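Local structure of hypothetical protein (Bacteroides caccae, 4M8R) at residues T14-E20 and V31-D36; V44-F48 and M77-P82; D47-L52 and K85-R89. The protein is of unknown function but combines an N-terminal Ig-like domain with a larger WD40-like, probably beta-propeller, domain. All coordinates share one frame. Residue numbers count along the deposited sequence, not the author numbering.

Interaction 1 of 3, residues T14-E20 and V31-D36. With PO4 (phosphate ion), chain F.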
loop_
_atom_site.group_PDB
_atom_site.type_symbol
_atom_site.label_atom_id
_atom_site.label_comp_id
_atom_site.label_asym_id
_atom_site.label_seq_id
_atom_site.Cartn_x
_atom_site.Cartn_y
_atom_site.Cartn_z
ATOM N N THR A 14 30.339 -28.455 -21.529
ATOM C CA THR A 14 30.565 -28.276 -22.955
ATOM C C THR A 14 29.466 -28.965 -23.754
ATOM O O THR A 14 28.787 -29.863 -23.239
ATOM C CB THR A 14 31.920 -28.869 -23.344
ATOM O OG1 THR A 14 32.071 -30.146 -22.710
ATOM C CG2 THR A 14 33.044 -27.945 -22.895
ATOM N N ASN A 15 29.289 -28.532 -25.006
ATOM C CA ASN A 15 28.250 -29.070 -25.892
ATOM C C ASN A 15 26.888 -29.108 -25.210
ATOM O O ASN A 15 26.138 -30.076 -25.351
ATOM C CB ASN A 15 28.625 -30.473 -26.361
ATOM C CG ASN A 15 30.018 -30.533 -26.930
ATOM O OD1 ASN A 15 30.891 -31.203 -26.382
ATOM N ND2 ASN A 15 30.244 -29.812 -28.022
ATOM N N ALA A 16 26.580 -28.049 -24.468
ATOM C CA ALA A 16 25.405 -28.024 -23.617
ATOM C C ALA A 16 24.272 -27.214 -24.218
ATOM O O ALA A 16 24.470 -26.420 -25.131
ATOM C CB ALA A 16 25.770 -27.470 -22.248
ATOM N N GLY A 17 23.081 -27.409 -23.671
ATOM C CA GLY A 17 21.909 -26.664 -24.107
ATOM C C GLY A 17 20.638 -27.164 -23.449
ATOM O O GLY A 17 20.678 -27.990 -22.528
ATOM N N VAL A 18 19.512 -26.661 -23.940
ATOM C CA VAL A 18 18.201 -27.087 -23.491
ATOM C C VAL A 18 17.499 -27.697 -24.685
ATOM O O VAL A 18 17.412 -27.076 -25.735
ATOM C CB VAL A 18 17.385 -25.896 -22.970
ATOM C CG1 VAL A 18 16.068 -26.363 -22.377
ATOM C CG2 VAL A 18 18.188 -25.122 -21.935
ATOM N N THR A 19 16.999 -28.916 -24.530
ATOM C CA THR A 19 16.336 -29.608 -25.628
ATOM C C THR A 19 15.195 -28.760 -26.179
ATOM O O THR A 19 15.057 -28.618 -27.387
ATOM C CB THR A 19 15.798 -30.981 -25.187
ATOM O OG1 THR A 19 16.888 -31.785 -24.723
ATOM C CG2 THR A 19 15.097 -31.699 -26.335
ATOM N N GLU A 20 14.400 -28.178 -25.289
ATOM C CA GLU A 20 13.237 -27.392 -25.687
ATOM C C GLU A 20 13.572 -25.906 -25.875
ATOM O O GLU A 20 12.695 -25.052 -25.744
ATOM C CB GLU A 20 12.113 -27.552 -24.647
ATOM C CG GLU A 20 11.612 -28.981 -24.463
ATOM C CD GLU A 20 12.508 -29.846 -23.583
ATOM O OE1 GLU A 20 13.514 -29.344 -23.044
ATOM O OE2 GLU A 20 12.202 -31.044 -23.436
ATOM N N VAL A 31 11.452 -30.242 -18.747
ATOM C CA VAL A 31 12.415 -29.699 -19.700
ATOM C C VAL A 31 13.752 -30.414 -19.518
ATOM O O VAL A 31 14.156 -30.701 -18.393
ATOM C CB VAL A 31 12.571 -28.179 -19.507
ATOM C CG1 VAL A 31 13.855 -27.653 -20.136
ATOM C CG2 VAL A 31 11.358 -27.466 -20.082
ATOM N N HIS A 32 14.429 -30.695 -20.631
ATOM C CA HIS A 32 15.656 -31.485 -20.615
ATOM C C HIS A 32 16.875 -30.642 -20.902
ATOM O O HIS A 32 16.873 -29.814 -21.812
ATOM C CB HIS A 32 15.574 -32.593 -21.648
ATOM C CG HIS A 32 14.407 -33.498 -21.445
ATOM N ND1 HIS A 32 13.161 -33.226 -21.965
ATOM C CD2 HIS A 32 14.282 -34.653 -20.754
ATOM C CE1 HIS A 32 12.322 -34.185 -21.620
ATOM N NE2 HIS A 32 12.978 -35.064 -20.885
ATOM N N ILE A 33 17.917 -30.879 -20.115
ATOM C CA ILE A 33 19.185 -30.198 -20.255
ATOM C C ILE A 33 20.234 -31.230 -20.613
ATOM O O ILE A 33 20.243 -32.317 -20.045
ATOM C CB ILE A 33 19.576 -29.525 -18.934
ATOM C CG1 ILE A 33 18.685 -28.314 -18.690
ATOM C CG2 ILE A 33 21.039 -29.106 -18.951
ATOM C CD1 ILE A 33 18.725 -27.833 -17.253
ATOM N N TYR A 34 21.119 -30.883 -21.541
ATOM C CA TYR A 34 22.176 -31.789 -21.976
ATOM C C TYR A 34 23.535 -31.103 -21.945
ATOM O O TYR A 34 23.618 -29.882 -21.869
ATOM C CB TYR A 34 21.883 -32.329 -23.379
ATOM C CG TYR A 34 21.784 -31.274 -24.452
ATOM C CD1 TYR A 34 22.908 -30.853 -25.148
ATOM C CD2 TYR A 34 20.558 -30.705 -24.779
ATOM C CE1 TYR A 34 22.815 -29.890 -26.143
ATOM C CE2 TYR A 34 20.452 -29.744 -25.767
ATOM C CZ TYR A 34 21.584 -29.340 -26.452
ATOM O OH TYR A 34 21.478 -28.386 -27.434
ATOM N N GLY A 35 24.589 -31.908 -22.011
ATOM C CA GLY A 35 25.963 -31.414 -22.011
ATOM C C GLY A 35 26.932 -32.407 -21.396
ATOM O O GLY A 35 26.520 -33.432 -20.867
ATOM N N ASP A 36 28.224 -32.105 -21.485
ATOM C CA ASP A 36 29.270 -32.942 -20.899
ATOM C C ASP A 36 29.909 -32.208 -19.728
ATOM O O ASP A 36 30.243 -31.032 -19.846
ATOM C CB ASP A 36 30.338 -33.270 -21.948
ATOM C CG ASP A 36 29.768 -33.986 -23.167
ATOM O OD1 ASP A 36 28.830 -34.799 -23.008
ATOM O OD2 ASP A 36 30.266 -33.740 -24.289
HETATM P P PO4 F . 12.175 -37.838 -18.731
HETATM O O1 PO4 F . 13.001 -38.514 -19.803
HETATM O O2 PO4 F . 11.442 -36.654 -19.319
HETATM O O3 PO4 F . 11.143 -38.798 -18.186
HETATM O O4 PO4 F . 13.097 -37.381 -17.620
#
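Thr14 opens an antiparallel pairing with strand 31-36 as a hydrogen-bonded pair with Asp36: Thr14 N donates to Asp36 O at 3.1 Å, and Asp36 N returns to Thr14 O at 2.9 Å. At Asn15 the chain turns a corner (phi/psi 49/41), and with Ala16 it slips the register by one residue, a beta bulge. Ala16 crosses so near that its CA lies 3.1 Å from Tyr34 O, a CA-H...O contact. Facing it, Gly35 has backbone angles (151/173) that leave no room for a CB, which would in addition come within 2.8 Å of Ala16 CB. Regular pairing returns at Gly17, whose N reaches Tyr34 O and whose O accepts from Tyr34 N, both at 3.1 Å. The Tyr34 ring (chi1 in p) folds over Gly17, its centroid 3.9 Å from Gly17 CA in a CH-pi contact; a CB here would stand 2.5 Å from Tyr34 OH. Val18 pairs with Ile33 without hydrogen bonds and turns to the other face, where its CG1 meets Val31 CG1 at 3.4 Å and Leu103 packs alongside. Thr19 N then donates to His32 O (2.9 Å). Glu20 ends the segment in two bonds to one residue: its OE1 accepts from His32 N at 2.9 Å and its OE2 from His32 ND1 at 2.8 Å. The carboxylate thus replaces a backbone acceptor where the edge strand stops. With ND1 donating to Glu20 and NE2 donating to O2 of a phosphate (2.7 Å), probably from the crystallisation liquor, the imidazole appears protonated on both nitrogens, so this geometry implies a cationic His32 between two anions.

Interaction 2 of 3, residues V44-F48 and M77-P82. With PO4 (phosphate ion), chain F.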
loop_
_atom_site.group_PDB
_atom_site.type_symbol
_atom_site.label_atom_id
_atom_site.label_comp_id
_atom_site.label_asym_id
_atom_site.label_seq_id
_atom_site.Cartn_x
_atom_site.Cartn_y
_atom_site.Cartn_z
ATOM N N VAL A 44 20.097 -25.896 -10.755
ATOM C CA VAL A 44 19.595 -25.174 -11.907
ATOM C C VAL A 44 18.716 -24.027 -11.428
ATOM O O VAL A 44 17.846 -24.221 -10.580
ATOM C CB VAL A 44 18.804 -26.110 -12.840
ATOM C CG1 VAL A 44 18.200 -25.337 -14.002
ATOM C CG2 VAL A 44 19.704 -27.230 -13.359
ATOM N N ASP A 45 18.960 -22.839 -11.980
ATOM C CA ASP A 45 18.235 -21.617 -11.621
ATOM C C ASP A 45 17.440 -21.085 -12.804
ATOM O O ASP A 45 17.864 -21.204 -13.953
ATOM C CB ASP A 45 19.217 -20.518 -11.199
ATOM C CG ASP A 45 19.736 -20.695 -9.795
ATOM O OD1 ASP A 45 18.947 -21.072 -8.894
ATOM O OD2 ASP A 45 20.939 -20.433 -9.591
ATOM N N PHE A 46 16.301 -20.470 -12.495
ATOM C CA PHE A 46 15.479 -19.779 -13.477
ATOM C C PHE A 46 15.549 -18.282 -13.239
ATOM O O PHE A 46 15.583 -17.842 -12.089
ATOM C CB PHE A 46 14.012 -20.157 -13.306
ATOM C CG PHE A 46 13.687 -21.584 -13.628
ATOM C CD1 PHE A 46 14.106 -22.163 -14.817
ATOM C CD2 PHE A 46 12.887 -22.326 -12.767
ATOM C CE1 PHE A 46 13.761 -23.470 -15.124
ATOM C CE2 PHE A 46 12.545 -23.630 -13.067
ATOM C CZ PHE A 46 12.983 -24.204 -14.246
ATOM N N ASP A 47 15.550 -17.508 -14.323
ATOM C CA ASP A 47 15.241 -16.080 -14.267
ATOM C C ASP A 47 14.021 -15.833 -15.156
ATOM O O ASP A 47 13.988 -16.271 -16.301
ATOM C CB ASP A 47 16.428 -15.229 -14.745
ATOM C CG ASP A 47 17.508 -15.031 -13.661
ATOM O OD1 ASP A 47 17.403 -15.602 -12.549
ATOM O OD2 ASP A 47 18.478 -14.286 -13.926
ATOM N N PHE A 48 13.024 -15.133 -14.622
ATOM C CA PHE A 48 11.769 -14.874 -15.328
ATOM C C PHE A 48 11.658 -13.408 -15.736
ATOM O O PHE A 48 12.027 -12.517 -14.971
ATOM C CB PHE A 48 10.574 -15.214 -14.428
ATOM C CG PHE A 48 10.502 -16.662 -14.023
ATOM C CD1 PHE A 48 11.292 -17.150 -12.994
ATOM C CD2 PHE A 48 9.614 -17.521 -14.639
ATOM C CE1 PHE A 48 11.215 -18.475 -12.609
ATOM C CE2 PHE A 48 9.534 -18.846 -14.263
ATOM C CZ PHE A 48 10.340 -19.326 -13.249
HETATM N N MSE A 77 20.222 -33.512 -17.402
HETATM C CA MSE A 77 19.262 -33.527 -16.297
HETATM C C MSE A 77 17.891 -33.130 -16.762
HETATM O O MSE A 77 17.748 -32.438 -17.763
HETATM C CB MSE A 77 19.735 -32.613 -15.158
HETATM C CG MSE A 77 20.560 -31.399 -15.595
HETATM SE SE MSE A 77 21.775 -30.847 -14.129
HETATM C CE MSE A 77 20.545 -31.079 -12.626
ATOM N N SER A 78 16.874 -33.593 -16.042
ATOM C CA SER A 78 15.484 -33.220 -16.291
ATOM C C SER A 78 15.012 -32.279 -15.190
ATOM O O SER A 78 15.226 -32.554 -14.009
ATOM C CB SER A 78 14.588 -34.460 -16.303
ATOM O OG SER A 78 15.045 -35.422 -17.235
ATOM N N ILE A 79 14.373 -31.177 -15.573
ATOM C CA ILE A 79 13.827 -30.232 -14.596
ATOM C C ILE A 79 12.345 -30.016 -14.842
ATOM O O ILE A 79 11.865 -30.228 -15.951
ATOM C CB ILE A 79 14.563 -28.879 -14.632
ATOM C CG1 ILE A 79 14.317 -28.147 -15.954
ATOM C CG2 ILE A 79 16.049 -29.098 -14.413
ATOM C CD1 ILE A 79 15.073 -26.842 -16.082
ATOM N N ARG A 80 11.621 -29.628 -13.795
ATOM C CA ARG A 80 10.188 -29.375 -13.907
ATOM C C ARG A 80 9.937 -27.875 -13.991
ATOM O O ARG A 80 10.533 -27.113 -13.248
ATOM C CB ARG A 80 9.435 -29.975 -12.712
ATOM C CG ARG A 80 7.944 -30.129 -12.966
ATOM C CD ARG A 80 7.249 -30.935 -11.883
ATOM N NE ARG A 80 7.622 -32.352 -11.904
ATOM C CZ ARG A 80 7.154 -33.261 -12.768
ATOM N NH1 ARG A 80 6.284 -32.925 -13.721
ATOM N NH2 ARG A 80 7.568 -34.526 -12.684
HETATM N N MSE A 81 9.067 -27.459 -14.906
HETATM C CA MSE A 81 8.715 -26.047 -15.048
HETATM C C MSE A 81 7.664 -25.720 -14.016
HETATM O O MSE A 81 6.707 -26.473 -13.833
HETATM C CB MSE A 81 8.195 -25.746 -16.456
HETATM C CG MSE A 81 9.188 -26.099 -17.570
HETATM SE SE MSE A 81 10.931 -25.215 -17.314
HETATM C CE MSE A 81 10.351 -23.344 -17.425
ATOM N N PRO A 82 7.831 -24.590 -13.309
ATOM C CA PRO A 82 6.938 -24.249 -12.205
ATOM C C PRO A 82 5.610 -23.593 -12.590
ATOM O O PRO A 82 5.490 -22.974 -13.652
ATOM C CB PRO A 82 7.766 -23.253 -11.399
ATOM C CG PRO A 82 8.614 -22.576 -12.414
ATOM C CD PRO A 82 8.950 -23.634 -13.421
HETATM P P PO4 F . 12.175 -37.838 -18.731
HETATM O O1 PO4 F . 13.001 -38.514 -19.803
HETATM O O2 PO4 F . 11.442 -36.654 -19.319
HETATM O O3 PO4 F . 11.143 -38.798 -18.186
HETATM O O4 PO4 F . 13.097 -37.381 -17.620
#
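In this Ig-like domain, strands 44-48 and 77-80 face each other across the core, consistent with the two layers of a sandwich: the axes approach to 9.7 Å and cross at -42°, side chains point toward each other, no hydrogen bond joins the segments, and the nearest CA pair, Val44 with Ile79, is 8.1 Å apart. Alternation along strand 44-48 sends Val44, Phe46 and Phe48 inward, while Asp45 and Asp47 point to the other side, where Asp45 forms a salt bridge with Arg100 and Asp47 one with Lys234 of the second subunit. Phe46 gives up the most surface, 82 Å². Its ring touches three side chains: CE1 lies 3.7 Å from Ile79 CD1, CZ lies 3.8 Å from Met81 SE, and CE2 lies 3.6 Å from Pro82 CD. The Met-aromatic contact with Met81, a selenomethionine, is oblique, with SE 4.7 Å from the ring centroid and 54° off the normal. Val44, covered over 59 Å², fills the neighbouring space with both methyls, CG1 at 4.0 Å from Ile79 CD1 and CG2 at 4.0 Å from CE of Met77, also a selenomethionine. Ile79 (48 Å²) rests one methyl, CD1, against both Val44 and Phe46. Strand 60-72 pairs with both strands and links them, its Ile69 touching Met77, and Val106 and Leu108 close over Met81. Ser78, on the other side of its strand from Ile79, donates from OG to O4 of a phosphate at 2.8 Å. At the far end of the core, Pro82 CG sits at the edge of the Phe48 ring, 3.8 Å from Phe48 CZ.

Interaction 3 of 3, residues D47-L52 and K85-R89. With PO4 (phosphate ion), chain C; PO4 (phosphate ion), chain D.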
loop_
_atom_site.group_PDB
_atom_site.type_symbol
_atom_site.label_atom_id
_atom_site.label_comp_id
_atom_site.label_asym_id
_atom_site.label_seq_id
_atom_site.Cartn_x
_atom_site.Cartn_y
_atom_site.Cartn_z
ATOM N N ASP A 47 15.550 -17.508 -14.323
ATOM C CA ASP A 47 15.241 -16.080 -14.267
ATOM C C ASP A 47 14.021 -15.833 -15.156
ATOM O O ASP A 47 13.988 -16.271 -16.301
ATOM C CB ASP A 47 16.428 -15.229 -14.745
ATOM C CG ASP A 47 17.508 -15.031 -13.661
ATOM O OD1 ASP A 47 17.403 -15.602 -12.549
ATOM O OD2 ASP A 47 18.478 -14.286 -13.926
ATOM N N PHE A 48 13.024 -15.133 -14.622
ATOM C CA PHE A 48 11.769 -14.874 -15.328
ATOM C C PHE A 48 11.658 -13.408 -15.736
ATOM O O PHE A 48 12.027 -12.517 -14.971
ATOM C CB PHE A 48 10.574 -15.214 -14.428
ATOM C CG PHE A 48 10.502 -16.662 -14.023
ATOM C CD1 PHE A 48 11.292 -17.150 -12.994
ATOM C CD2 PHE A 48 9.614 -17.521 -14.639
ATOM C CE1 PHE A 48 11.215 -18.475 -12.609
ATOM C CE2 PHE A 48 9.534 -18.846 -14.263
ATOM C CZ PHE A 48 10.340 -19.326 -13.249
ATOM N N ARG A 49 11.131 -13.171 -16.933
ATOM C CA ARG A 49 10.799 -11.825 -17.401
ATOM C C ARG A 49 9.410 -11.851 -18.024
ATOM O O ARG A 49 9.152 -12.665 -18.901
ATOM C CB ARG A 49 11.808 -11.364 -18.441
ATOM C CG ARG A 49 11.620 -9.918 -18.887
ATOM C CD ARG A 49 12.174 -9.696 -20.288
ATOM N NE ARG A 49 11.386 -10.403 -21.298
ATOM C CZ ARG A 49 11.704 -10.486 -22.586
ATOM N NH1 ARG A 49 12.805 -9.902 -23.054
ATOM N NH2 ARG A 49 10.919 -11.166 -23.413
ATOM N N TRP A 50 8.519 -10.973 -17.573
ATOM C CA TRP A 50 7.155 -10.953 -18.096
ATOM C C TRP A 50 6.564 -9.557 -18.291
ATOM O O TRP A 50 6.977 -8.598 -17.651
ATOM C CB TRP A 50 6.230 -11.782 -17.204
ATOM C CG TRP A 50 5.998 -11.219 -15.835
ATOM C CD1 TRP A 50 5.126 -10.234 -15.496
ATOM C CD2 TRP A 50 6.618 -11.642 -14.616
ATOM N NE1 TRP A 50 5.173 -10.003 -14.146
ATOM C CE2 TRP A 50 6.077 -10.855 -13.579
ATOM C CE3 TRP A 50 7.579 -12.610 -14.299
ATOM C CZ2 TRP A 50 6.467 -10.997 -12.240
ATOM C CZ3 TRP A 50 7.971 -12.752 -12.963
ATOM C CH2 TRP A 50 7.412 -11.944 -11.953
ATOM N N ASP A 51 5.585 -9.477 -19.189
ATOM C CA ASP A 51 4.802 -8.266 -19.433
ATOM C C ASP A 51 3.326 -8.618 -19.305
ATOM O O ASP A 51 2.800 -9.343 -20.144
ATOM C CB ASP A 51 5.077 -7.750 -20.844
ATOM C CG ASP A 51 6.550 -7.531 -21.105
ATOM O OD1 ASP A 51 7.109 -6.574 -20.523
ATOM O OD2 ASP A 51 7.146 -8.313 -21.882
ATOM N N LEU A 52 2.656 -8.123 -18.266
ATOM C CA LEU A 52 1.248 -8.482 -18.029
ATOM C C LEU A 52 0.311 -7.948 -19.116
ATOM O O LEU A 52 -0.540 -8.686 -19.622
ATOM C CB LEU A 52 0.783 -8.007 -16.651
ATOM C CG LEU A 52 1.427 -8.687 -15.440
ATOM C CD1 LEU A 52 0.786 -8.205 -14.145
ATOM C CD2 LEU A 52 1.324 -10.203 -15.536
ATOM N N LYS A 85 3.671 -18.494 -11.985
ATOM C CA LYS A 85 4.203 -17.298 -12.628
ATOM C C LYS A 85 3.326 -16.950 -13.822
ATOM O O LYS A 85 2.642 -17.812 -14.361
ATOM C CB LYS A 85 5.643 -17.505 -13.093
ATOM C CG LYS A 85 6.539 -18.254 -12.123
ATOM C CD LYS A 85 6.683 -17.548 -10.789
ATOM C CE LYS A 85 7.554 -18.369 -9.845
ATOM N NZ LYS A 85 7.060 -19.765 -9.660
ATOM N N PRO A 86 3.333 -15.678 -14.234
ATOM C CA PRO A 86 2.698 -15.321 -15.508
ATOM C C PRO A 86 3.484 -15.854 -16.694
ATOM O O PRO A 86 4.582 -16.403 -16.516
ATOM C CB PRO A 86 2.712 -13.789 -15.510
ATOM C CG PRO A 86 3.738 -13.407 -14.508
ATOM C CD PRO A 86 3.777 -14.494 -13.479
ATOM N N GLU A 87 2.919 -15.707 -17.892
ATOM C CA GLU A 87 3.634 -16.076 -19.106
ATOM C C GLU A 87 4.962 -15.341 -19.131
ATOM O O GLU A 87 4.990 -14.121 -19.059
ATOM C CB GLU A 87 2.827 -15.738 -20.352
ATOM C CG GLU A 87 3.593 -15.958 -21.649
ATOM C CD GLU A 87 2.727 -15.765 -22.871
ATOM O OE1 GLU A 87 1.640 -16.373 -22.928
ATOM O OE2 GLU A 87 3.143 -15.021 -23.784
ATOM N N SER A 88 6.055 -16.088 -19.238
ATOM C CA SER A 88 7.383 -15.529 -19.034
ATOM C C SER A 88 8.413 -16.046 -20.014
ATOM O O SER A 88 8.384 -17.212 -20.409
ATOM C CB SER A 88 7.872 -15.881 -17.632
ATOM O OG SER A 88 7.088 -15.251 -16.645
ATOM N N ARG A 89 9.333 -15.165 -20.381
ATOM C CA ARG A 89 10.619 -15.570 -20.928
ATOM C C ARG A 89 11.444 -16.103 -19.758
ATOM O O ARG A 89 11.727 -15.365 -18.806
ATOM C CB ARG A 89 11.332 -14.375 -21.570
ATOM C CG ARG A 89 12.829 -14.548 -21.798
ATOM C CD ARG A 89 13.427 -13.256 -22.332
ATOM N NE ARG A 89 14.865 -13.344 -22.609
ATOM C CZ ARG A 89 15.836 -13.049 -21.743
ATOM N NH1 ARG A 89 15.566 -12.642 -20.506
ATOM N NH2 ARG A 89 17.102 -13.161 -22.126
HETATM P P PO4 C . 12.895 -11.319 -26.620
HETATM O O1 PO4 C . 13.545 -12.645 -26.271
HETATM O O2 PO4 C . 11.406 -11.399 -26.403
HETATM O O3 PO4 C . 13.456 -10.236 -25.746
HETATM O O4 PO4 C . 13.215 -10.965 -28.047
HETATM P P PO4 D . 19.473 -12.976 -25.017
HETATM O O1 PO4 D . 20.263 -13.363 -23.789
HETATM O O2 PO4 D . 17.989 -12.996 -24.737
HETATM O O3 PO4 D . 19.850 -11.589 -25.478
HETATM O O4 PO4 D . 19.785 -13.989 -26.087
HETATM O O HOH W 1 5.751 -12.023 -20.777
#
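Arg49 and Arg89 form an antiparallel hydrogen-bonded pair whose backbone polar groups are fully matched: Arg49 N donates to Arg89 O, and Arg89 N to Arg49 O, both at 2.9 Å. Beyond it the segments diverge, and a water takes over, accepting from Asp51 N (3.0 Å) and donating to Glu87 O (2.8 Å). Ser88 OG is satisfied locally by Pro86 O at 2.8 Å, and Lys85 NZ by Tyr83 O. Both arginines emerge on one face, Arg49 CZ only 3.3 Å from Arg89 CD. The like-charged Arg49 NH1 and Arg89 NE are 4.0 Å apart. Phosphates, probably from the crystallisation liquor and also held by Arg213 of the second subunit, probably help offset this: Arg49 NH1 and NH2 bind O3 (2.8 Å) and O2 (3.0 Å) of one, and Arg89 NH2 binds O2 of another (2.8 Å). That subunit also supplies Pro240 O to Arg49, Asn238 O to Arg89, and Lys234 to Asp47. Opposite this polar face, Pro86 CG lies 3.3 Å from the centroid of the Trp50 five-membered ring, 9° off its normal. Antiparallel pairing of neighbouring strands is as in Ig-like sheets; here the arginine face also forms part of a subunit interface.

In the fold
From the N terminus, interaction 1 closes first: the 10 residues between its segments, including strand 24-25, loop out before strand 30-36 returns beside edge strand 16-18. Strand 43-50 then opens both later contacts, which share Asp47 and Phe48; interaction 2 closes at 77-82 and interaction 3 at 85-89, so their loops overlap, staggered rather than nested. Interactions 1 and 2 meet through a probable Val31 N to Ile79 O hydrogen bond (2.8 Å) and share a phosphate bound by His32 and Ser78. Interaction 1 thus adds strand 16-18 to strand 30-36, interaction 2 packs strands 43-50 and 76-80 face to face, and interaction 3 pairs strands 43-50 and 88-96; the last two reach the second subunit.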